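GH3 beta-N-acetylglucosaminidase (Paenibacillaceae, PDB 6K5J) removes terminal non-reducing beta-linked N-acetylglucosamine residues by hydrolysis, probably from chitin-derived oligosaccharides, as a family 3 glycoside hydrolase. Local coordinates at residues L11-L20 and I326-K337. Residues are numbered along the deposited sequence; the frame is centred on the assembly and turned at random.
Sequences LTLKQKVGQL and IDRSVGRLLALK
Lys-16 and Val-330 stand where helix 13-19 comes nearest to helix 323-339, in the TIM-barrel-type N-terminal domain of this family 3 glycosidase. The short helix leads through Leu-20 into strand 21-23, and the axes of 13-19 and 326-337 approach to 9.4 Å at an angle of 63°. An apolar core fills the crossing. The two methyls of Leu-20 divide the work: CD1 meets Ile-326 CD1 at 3.6 Å, the two side chains lying nearly at right angles, while CD2 settles on Ser-329 CB at 3.6 Å and also touches CD1 of Leu-333. Val-330 likewise splits its branches, CG2 against the backbone O and CB of Lys-16, and CG1, anti to its own N (chi1 167°), against Leu-11 CD1 at 4.0 Å. A polar clasp closes each end of this core. Beyond CG the chain of Lys-16 is fully extended, carrying NZ past Ile-326 to the syn lone pair of Asp-327 OD1 in a salt bridge of 2.9 Å. Across the crossing, Gln-19 folds at chi2 (-59°) to present its amide oxygen to the long, straight Lys-337. That ammonium also donates to the carbonyl oxygens of Pro-77 and Gly-44, tying the helix pair to neighbouring loops. Lys-337 NZ lies in the carbonyl plane of the Gln-19 amide, on a lone pair of OE1, at 2.9 Å.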
loop_
_atom_site.group_PDB
_atom_site.type_symbol
_atom_site.label_atom_id
_atom_site.label_comp_id
_atom_site.label_asym_id
_atom_site.label_seq_id
_atom_site.Cartn_x
_atom_site.Cartn_y
_atom_site.Cartn_z
ATOM N N LEU A 11 -7.682 -10.627 -32.279
ATOM C CA LEU A 11 -8.751 -10.488 -31.303
ATOM C C LEU A 11 -9.973 -9.824 -31.922
ATOM O O LEU A 11 -9.852 -8.939 -32.776
ATOM C CB LEU A 11 -8.263 -9.666 -30.112
ATOM C CG LEU A 11 -7.019 -10.244 -29.443
ATOM C CD1 LEU A 11 -6.453 -9.233 -28.455
ATOM C CD2 LEU A 11 -7.359 -11.554 -28.752
ATOM N N THR A 12 -11.153 -10.265 -31.489
ATOM C CA THR A 12 -12.383 -9.558 -31.812
ATOM C C THR A 12 -12.443 -8.240 -31.049
ATOM O O THR A 12 -11.690 -8.004 -30.098
ATOM C CB THR A 12 -13.598 -10.403 -31.453
ATOM O OG1 THR A 12 -13.712 -10.478 -30.026
ATOM C CG2 THR A 12 -13.448 -11.812 -32.018
ATOM N N LEU A 13 -13.370 -7.379 -31.472
ATOM C CA LEU A 13 -13.571 -6.118 -30.773
ATOM C C LEU A 13 -13.919 -6.348 -29.309
ATOM O O LEU A 13 -13.421 -5.637 -28.430
ATOM C CB LEU A 13 -14.667 -5.301 -31.456
ATOM C CG LEU A 13 -14.991 -3.966 -30.781
ATOM C CD1 LEU A 13 -13.725 -3.147 -30.582
ATOM C CD2 LEU A 13 -16.010 -3.183 -31.604
ATOM N N LYS A 14 -14.777 -7.332 -29.023
ATOM C CA LYS A 14 -15.145 -7.580 -27.632
ATOM C C LYS A 14 -13.946 -8.076 -26.826
ATOM O O LYS A 14 -13.805 -7.740 -25.643
ATOM C CB LYS A 14 -16.299 -8.582 -27.556
ATOM C CG LYS A 14 -17.677 -7.931 -27.446
ATOM C CD LYS A 14 -18.756 -8.941 -27.029
ATOM C CE LYS A 14 -18.615 -9.363 -25.553
ATOM N NZ LYS A 14 -18.556 -8.206 -24.595
ATOM N N GLN A 15 -13.075 -8.882 -27.441
ATOM C CA GLN A 15 -11.861 -9.302 -26.744
ATOM C C GLN A 15 -10.916 -8.128 -26.513
ATOM O O GLN A 15 -10.255 -8.055 -25.472
ATOM C CB GLN A 15 -11.137 -10.385 -27.531
ATOM C CG GLN A 15 -11.743 -11.762 -27.466
ATOM C CD GLN A 15 -11.015 -12.705 -28.401
ATOM O OE1 GLN A 15 -10.924 -12.451 -29.605
ATOM N NE2 GLN A 15 -10.460 -13.778 -27.849
ATOM N N LYS A 16 -10.792 -7.229 -27.490
ATOM C CA LYS A 16 -9.917 -6.074 -27.303
ATOM C C LYS A 16 -10.428 -5.195 -26.175
ATOM O O LYS A 16 -9.650 -4.756 -25.317
ATOM C CB LYS A 16 -9.803 -5.265 -28.597
ATOM C CG LYS A 16 -9.149 -6.006 -29.763
ATOM C CD LYS A 16 -9.010 -5.065 -30.954
ATOM C CE LYS A 16 -8.630 -5.819 -32.218
ATOM N NZ LYS A 16 -8.520 -4.885 -33.374
ATOM N N VAL A 17 -11.737 -4.944 -26.147
ATOM C CA VAL A 17 -12.299 -4.112 -25.089
ATOM C C VAL A 17 -12.109 -4.789 -23.738
ATOM O O VAL A 17 -11.760 -4.141 -22.745
ATOM C CB VAL A 17 -13.778 -3.798 -25.386
ATOM C CG1 VAL A 17 -14.522 -3.373 -24.114
ATOM C CG2 VAL A 17 -13.879 -2.707 -26.457
ATOM N N GLY A 18 -12.322 -6.106 -23.683
ATOM C CA GLY A 18 -12.133 -6.826 -22.432
ATOM C C GLY A 18 -10.717 -6.731 -21.888
ATOM O O GLY A 18 -10.520 -6.695 -20.667
ATOM N N GLN A 19 -9.717 -6.683 -22.777
ATOM C CA GLN A 19 -8.327 -6.550 -22.337
ATOM C C GLN A 19 -8.114 -5.299 -21.494
ATOM O O GLN A 19 -7.203 -5.265 -20.660
ATOM C CB GLN A 19 -7.384 -6.516 -23.541
ATOM C CG GLN A 19 -7.083 -7.874 -24.127
ATOM C CD GLN A 19 -6.442 -8.810 -23.119
ATOM O OE1 GLN A 19 -5.307 -8.593 -22.679
ATOM N NE2 GLN A 19 -7.174 -9.851 -22.737
ATOM N N LEU A 20 -8.934 -4.269 -21.700
ATOM C CA LEU A 20 -8.778 -2.988 -21.021
ATOM C C LEU A 20 -9.344 -2.969 -19.605
ATOM O O LEU A 20 -9.304 -1.914 -18.963
ATOM C CB LEU A 20 -9.449 -1.888 -21.836
ATOM C CG LEU A 20 -9.146 -1.880 -23.338
ATOM C CD1 LEU A 20 -9.841 -0.708 -23.994
ATOM C CD2 LEU A 20 -7.650 -1.815 -23.565
ATOM N N ILE A 326 -7.837 1.870 -29.368
ATOM C CA ILE A 326 -8.022 0.601 -28.667
ATOM C C ILE A 326 -6.828 -0.317 -28.886
ATOM O O ILE A 326 -6.314 -0.930 -27.938
ATOM C CB ILE A 326 -9.322 -0.082 -29.121
ATOM C CG1 ILE A 326 -10.533 0.737 -28.682
ATOM C CG2 ILE A 326 -9.393 -1.472 -28.532
ATOM C CD1 ILE A 326 -10.918 0.518 -27.221
ATOM N N ASP A 327 -6.393 -0.458 -30.147
ATOM C CA ASP A 327 -5.231 -1.294 -30.450
ATOM C C ASP A 327 -3.981 -0.799 -29.734
ATOM O O ASP A 327 -3.114 -1.604 -29.388
ATOM C CB ASP A 327 -4.953 -1.330 -31.959
ATOM C CG ASP A 327 -6.009 -2.086 -32.748
ATOM O OD1 ASP A 327 -6.689 -2.965 -32.181
ATOM O OD2 ASP A 327 -6.136 -1.808 -33.962
ATOM N N ARG A 328 -3.845 0.518 -29.562
ATOM C CA ARG A 328 -2.692 1.068 -28.855
ATOM C C ARG A 328 -2.591 0.495 -27.442
ATOM O O ARG A 328 -1.531 0.005 -27.039
ATOM C CB ARG A 328 -2.783 2.596 -28.824
ATOM C CG ARG A 328 -1.477 3.319 -28.543
ATOM C CD ARG A 328 -1.731 4.788 -28.180
ATOM N NE ARG A 328 -2.533 5.453 -29.205
ATOM C CZ ARG A 328 -3.202 6.586 -29.016
ATOM N NH1 ARG A 328 -3.154 7.196 -27.843
ATOM N NH2 ARG A 328 -3.925 7.108 -30.002
ATOM N N SER A 329 -3.694 0.536 -26.681
ATOM C CA SER A 329 -3.677 -0.020 -25.324
ATOM C C SER A 329 -3.524 -1.530 -25.336
ATOM O O SER A 329 -2.788 -2.089 -24.517
ATOM C CB SER A 329 -4.947 0.361 -24.556
ATOM O OG SER A 329 -4.984 1.748 -24.283
ATOM N N VAL A 330 -4.242 -2.216 -26.223
ATOM C CA VAL A 330 -4.106 -3.671 -26.305
ATOM C C VAL A 330 -2.655 -4.055 -26.555
ATOM O O VAL A 330 -2.137 -5.006 -25.959
ATOM C CB VAL A 330 -5.038 -4.236 -27.397
ATOM C CG1 VAL A 330 -4.685 -5.692 -27.709
ATOM C CG2 VAL A 330 -6.498 -4.118 -26.959
ATOM N N GLY A 331 -1.967 -3.312 -27.428
ATOM C CA GLY A 331 -0.575 -3.622 -27.708
ATOM C C GLY A 331 0.309 -3.502 -26.482
ATOM O O GLY A 331 1.183 -4.342 -26.249
ATOM N N ARG A 332 0.093 -2.462 -25.678
ATOM C CA ARG A 332 0.888 -2.299 -24.466
ATOM C C ARG A 332 0.604 -3.409 -23.464
ATOM O O ARG A 332 1.529 -3.923 -22.824
ATOM C CB ARG A 332 0.615 -0.934 -23.840
ATOM C CG ARG A 332 0.933 0.249 -24.734
ATOM C CD ARG A 332 0.623 1.529 -23.982
ATOM N NE ARG A 332 0.986 2.746 -24.701
ATOM C CZ ARG A 332 0.125 3.691 -25.085
ATOM N NH1 ARG A 332 -1.178 3.576 -24.826
ATOM N NH2 ARG A 332 0.576 4.774 -25.712
ATOM N N LEU A 333 -0.668 -3.806 -23.323
ATOM C CA LEU A 333 -1.010 -4.869 -22.379
ATOM C C LEU A 333 -0.464 -6.223 -22.832
ATOM O O LEU A 333 0.077 -6.985 -22.023
ATOM C CB LEU A 333 -2.527 -4.924 -22.177
ATOM C CG LEU A 333 -3.048 -3.684 -21.453
ATOM C CD1 LEU A 333 -4.524 -3.420 -21.792
ATOM C CD2 LEU A 333 -2.820 -3.822 -19.947
ATOM N N LEU A 334 -0.580 -6.537 -24.121
ATOM C CA LEU A 334 -0.034 -7.800 -24.609
ATOM C C LEU A 334 1.490 -7.843 -24.477
ATOM O O LEU A 334 2.060 -8.904 -24.196
ATOM C CB LEU A 334 -0.468 -8.020 -26.061
ATOM C CG LEU A 334 -1.966 -8.230 -26.304
ATOM C CD1 LEU A 334 -2.252 -8.537 -27.764
ATOM C CD2 LEU A 334 -2.523 -9.341 -25.429
ATOM N N ALA A 335 2.165 -6.701 -24.666
ATOM C CA ALA A 335 3.621 -6.672 -24.529
ATOM C C ALA A 335 4.042 -6.933 -23.089
ATOM O O ALA A 335 4.991 -7.685 -22.839
ATOM C CB ALA A 335 4.179 -5.330 -25.013
ATOM N N LEU A 336 3.336 -6.330 -22.126
ATOM C CA LEU A 336 3.615 -6.606 -20.721
ATOM C C LEU A 336 3.380 -8.082 -20.396
ATOM O O LEU A 336 4.201 -8.724 -19.721
ATOM C CB LEU A 336 2.733 -5.709 -19.840
ATOM C CG LEU A 336 2.878 -5.961 -18.333
ATOM C CD1 LEU A 336 4.321 -5.796 -17.913
ATOM C CD2 LEU A 336 1.966 -5.031 -17.531
ATOM N N LYS A 337 2.277 -8.637 -20.890
ATOM C CA LYS A 337 1.936 -10.024 -20.594
ATOM C C LYS A 337 2.978 -10.985 -21.156
ATOM O O LYS A 337 3.311 -11.993 -20.521
ATOM C CB LYS A 337 0.548 -10.345 -21.151
ATOM C CG LYS A 337 -0.598 -9.751 -20.318
ATOM C CD LYS A 337 -1.950 -10.026 -20.956
ATOM C CE LYS A 337 -3.083 -9.636 -20.000
ATOM N NZ LYS A 337 -4.413 -10.124 -20.446
#